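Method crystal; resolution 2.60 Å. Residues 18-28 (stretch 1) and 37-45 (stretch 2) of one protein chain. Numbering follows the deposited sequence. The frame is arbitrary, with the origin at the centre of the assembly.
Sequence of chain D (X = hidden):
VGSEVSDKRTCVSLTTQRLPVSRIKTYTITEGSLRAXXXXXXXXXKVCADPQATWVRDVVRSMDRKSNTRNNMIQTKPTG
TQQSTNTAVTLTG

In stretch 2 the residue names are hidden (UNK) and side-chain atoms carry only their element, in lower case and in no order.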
# COMPACT_ATOMS: atom_id res chain seq x y z
N ARG D 18 -28.11 5.81 -8.64
CA ARG D 18 -29.42 6.03 -9.22
C ARG D 18 -29.64 7.53 -9.28
O ARG D 18 -29.06 8.28 -8.50
CB ARG D 18 -30.51 5.37 -8.37
CG ARG D 18 -30.39 3.86 -8.28
CD ARG D 18 -31.59 3.31 -7.54
NE ARG D 18 -31.36 1.96 -7.04
CZ ARG D 18 -32.11 1.38 -6.11
NH1 ARG D 18 -33.12 2.05 -5.56
NH2 ARG D 18 -31.84 0.15 -5.71
N LEU D 19 -30.48 7.96 -10.22
CA LEU D 19 -30.78 9.37 -10.39
C LEU D 19 -32.28 9.59 -10.15
O LEU D 19 -33.11 8.90 -10.74
CB LEU D 19 -30.41 9.79 -11.81
CG LEU D 19 -30.14 11.25 -12.14
CD1 LEU D 19 -29.16 11.88 -11.14
CD2 LEU D 19 -29.58 11.30 -13.55
N PRO D 20 -32.64 10.53 -9.27
CA PRO D 20 -34.06 10.78 -8.99
C PRO D 20 -34.81 11.28 -10.22
O PRO D 20 -34.35 12.18 -10.92
CB PRO D 20 -34.02 11.85 -7.89
CG PRO D 20 -32.69 11.65 -7.25
CD PRO D 20 -31.79 11.40 -8.43
N VAL D 21 -35.97 10.69 -10.47
CA VAL D 21 -36.79 11.11 -11.61
C VAL D 21 -37.03 12.61 -11.43
O VAL D 21 -37.17 13.36 -12.40
CB VAL D 21 -38.14 10.34 -11.64
CG1 VAL D 21 -38.85 10.48 -10.30
CG2 VAL D 21 -39.01 10.84 -12.78
N SER D 22 -37.04 13.03 -10.17
CA SER D 22 -37.25 14.43 -9.81
C SER D 22 -36.04 15.30 -10.16
O SER D 22 -35.90 16.41 -9.66
CB SER D 22 -37.51 14.53 -8.32
OG SER D 22 -36.41 14.05 -7.58
N ARG D 23 -35.17 14.80 -11.03
CA ARG D 23 -33.98 15.55 -11.42
C ARG D 23 -33.77 15.44 -12.92
O ARG D 23 -33.00 16.20 -13.50
CB ARG D 23 -32.74 15.02 -10.70
CG ARG D 23 -32.60 15.46 -9.25
CD ARG D 23 -32.40 16.96 -9.17
NE ARG D 23 -32.20 17.40 -7.79
CZ ARG D 23 -33.16 17.51 -6.88
NH1 ARG D 23 -34.41 17.21 -7.20
NH2 ARG D 23 -32.87 17.91 -5.65
N ILE D 24 -34.46 14.49 -13.54
CA ILE D 24 -34.33 14.29 -14.98
C ILE D 24 -35.23 15.26 -15.74
O ILE D 24 -36.25 15.72 -15.21
CB ILE D 24 -34.73 12.87 -15.39
CG1 ILE D 24 -34.29 11.86 -14.32
CG2 ILE D 24 -34.10 12.55 -16.72
CD1 ILE D 24 -32.83 11.71 -14.17
N LYS D 25 -34.86 15.56 -16.97
CA LYS D 25 -35.63 16.46 -17.81
C LYS D 25 -36.08 15.68 -19.02
O LYS D 25 -37.26 15.67 -19.37
CB LYS D 25 -34.76 17.66 -18.23
CG LYS D 25 -35.43 18.65 -19.18
CD LYS D 25 -34.79 20.05 -19.10
CE LYS D 25 -33.30 20.02 -19.43
NZ LYS D 25 -32.64 21.31 -19.06
N THR D 26 -35.14 14.99 -19.66
CA THR D 26 -35.45 14.19 -20.83
C THR D 26 -34.55 12.98 -20.85
O THR D 26 -33.88 12.69 -19.87
CB THR D 26 -35.21 15.00 -22.13
OG1 THR D 26 -33.88 15.54 -22.13
CG2 THR D 26 -36.21 16.13 -22.25
N TYR D 27 -34.55 12.26 -21.97
CA TYR D 27 -33.71 11.09 -22.09
C TYR D 27 -33.73 10.57 -23.53
O TYR D 27 -34.59 10.95 -24.33
CB TYR D 27 -34.15 10.00 -21.10
CG TYR D 27 -35.31 9.13 -21.53
CD1 TYR D 27 -35.10 7.97 -22.28
CD2 TYR D 27 -36.62 9.47 -21.19
CE1 TYR D 27 -36.17 7.16 -22.67
CE2 TYR D 27 -37.70 8.67 -21.58
CZ TYR D 27 -37.46 7.51 -22.32
OH TYR D 27 -38.51 6.71 -22.72
N THR D 28 -32.77 9.71 -23.84
CA THR D 28 -32.64 9.11 -25.16
C THR D 28 -32.06 7.72 -24.94
O THR D 28 -31.72 7.36 -23.81
CB THR D 28 -31.67 9.91 -26.05
OG1 THR D 28 -30.35 9.87 -25.49
CG2 THR D 28 -32.10 11.36 -26.12
N UNK D 37 -29.04 4.40 -21.67
CA UNK D 37 -30.04 5.43 -21.50
C UNK D 37 -29.28 6.66 -21.04
O UNK D 37 -28.59 6.62 -20.02
c UNK D 37 -31.81 3.81 -20.82
c UNK D 37 -32.00 6.23 -20.17
c UNK D 37 -31.05 5.06 -20.41
N UNK D 38 -29.39 7.75 -21.79
CA UNK D 38 -28.70 8.97 -21.39
C UNK D 38 -29.68 9.95 -20.80
O UNK D 38 -30.45 10.59 -21.52
c UNK D 38 -28.00 9.65 -22.58
c UNK D 38 -27.11 8.65 -23.33
c UNK D 38 -26.51 9.19 -24.62
c UNK D 38 -27.13 10.80 -22.08
N UNK D 39 -29.68 10.07 -19.47
CA UNK D 39 -30.58 11.01 -18.82
C UNK D 39 -29.98 12.42 -18.91
O UNK D 39 -28.76 12.58 -18.90
c UNK D 39 -32.88 6.96 -16.71
c UNK D 39 -30.77 10.64 -17.35
c UNK D 39 -32.83 9.22 -17.53
c UNK D 39 -31.56 7.08 -16.32
c UNK D 39 -31.50 9.35 -17.14
c UNK D 39 -30.87 8.27 -16.53
c UNK D 39 -33.52 8.03 -17.32
N UNK D 40 -30.83 13.42 -19.02
CA UNK D 40 -30.36 14.80 -19.08
C UNK D 40 -30.98 15.51 -17.88
O UNK D 40 -32.16 15.84 -17.91
c UNK D 40 -30.38 16.94 -20.35
c UNK D 40 -30.83 15.49 -20.36
c UNK D 40 -30.68 15.33 -22.93
c UNK D 40 -30.26 14.74 -21.58
N UNK D 41 -30.19 15.72 -16.83
CA UNK D 41 -30.70 16.38 -15.63
C UNK D 41 -31.31 17.73 -15.98
O UNK D 41 -31.02 18.31 -17.02
c UNK D 41 -28.73 15.34 -14.47
c UNK D 41 -29.60 16.59 -14.58
o UNK D 41 -28.79 17.71 -14.95
N UNK D 42 -32.15 18.23 -15.08
CA UNK D 42 -32.83 19.49 -15.31
C UNK D 42 -31.92 20.68 -15.55
O UNK D 42 -32.37 21.69 -16.08
c UNK D 42 -33.79 19.78 -14.15
c UNK D 42 -35.02 18.86 -14.13
n UNK D 42 -36.90 16.86 -12.75
c UNK D 42 -35.97 19.18 -12.99
c UNK D 42 -37.20 18.29 -13.02
N UNK D 43 -30.64 20.57 -15.19
CA UNK D 43 -29.74 21.70 -15.45
C UNK D 43 -28.75 21.45 -16.59
O UNK D 43 -27.85 22.26 -16.82
c UNK D 43 -28.98 22.12 -14.18
c UNK D 43 -28.45 23.03 -11.03
n UNK D 43 -28.23 24.08 -11.81
n UNK D 43 -28.08 21.82 -11.43
c UNK D 43 -27.59 24.03 -13.12
n UNK D 43 -29.03 23.17 -9.84
c UNK D 43 -28.52 23.59 -14.25
N UNK D 44 -28.90 20.33 -17.29
CA UNK D 44 -28.02 20.08 -18.42
C UNK D 44 -27.00 18.96 -18.40
O UNK D 44 -26.38 18.70 -19.43
N UNK D 45 -26.81 18.29 -17.26
CA UNK D 45 -25.85 17.20 -17.18
C UNK D 45 -26.37 15.97 -17.91
O UNK D 45 -27.57 15.74 -17.95
c UNK D 45 -25.58 16.84 -15.72
c UNK D 45 -23.75 18.53 -15.40
c UNK D 45 -25.05 17.97 -14.84
c UNK D 45 -24.85 17.44 -13.43

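Position 37 carries three side-chain carbons, one bearing the other two, so the branch lies at CB. One methyl sits 4.1 Å from Tyr27 CD1. A fork of carbon alone at CB with no extension is Val37.

Position 38 has four carbons, forked at the first, with one arm two carbons long. Its CB lies 3.7 Å from Thr28 OG1, and its backbone N donates to Thr28 O at 3.1 Å. This branching defines Ile38.

Position 39 shows one carbon followed by a six-carbon ring without a heteroatom. CB is 4.0 Å from Leu19 CD2, and a ring carbon approaches Ile24 CG2 to 3.7 Å and Tyr27 CB to 3.9 Å. An all-carbon ring with no oxygen attached indicates Phe39.

Position 40 repeats the four-carbon pattern forked at the first atom. The end of its longer arm reaches 3.3 Å from Thr26 OG1, on the sheet face that also bears the Thr26 side chain. It is Ile40.

Position 41 has a carbon carrying one oxygen and one carbon. The branch carbon is 4.2 Å from Leu19 CD2, while the oxygen accepts from the backbone N of position 45 at 3.1 Å. The pattern alone gives Thr41; the bond agrees with it.

Position 42 has four carbons in a row ending in nitrogen. The nitrogen donates to Ile24 O at 2.8 Å, which an unbranched aminoalkyl chain can reach: Lys42.

Position 43 has three carbons, a nitrogen, then a carbon carrying two more nitrogens. This guanidinium is Arg43; the nearest side-chain approach to stretch 1 is Arg43 CB to Lys25 NZ, 6.2 Å.

Position 44 has no side-chain atoms. Its phi/psi of 113/-8° would jam a CB against the preceding carbonyl oxygen, consistent with Gly44, which closes a type I turn begun at Thr41.

Position 45 has four carbons forked at the second, hence Leu45; the closest side-chain approach is Leu45 CB to Leu19 CD2, 7.2 Å.

The two stretches bury 752 Å² between them, both sides summed, around an antiparallel strand pairing. Ile40 N donates to Thr26 O (3.2 Å, 162°), and Lys25 N donates to Ile40 O (2.9 Å). Between Ile24 and Thr26 a bulge shifts the register by one, and beyond it Lys42 N donates to Arg23 O (2.7 Å). Two lysines reinforce this end by reaching across to backbone carbonyls: Lys42 NZ to Ile24 O, and Lys25 NZ to Lys42 O at 3.0 Å. Apolar packing around Phe39, from Leu19, Ile24 and Tyr27, complements these polar links.

Stretch 2, residues 37-45: VIFITKRGL
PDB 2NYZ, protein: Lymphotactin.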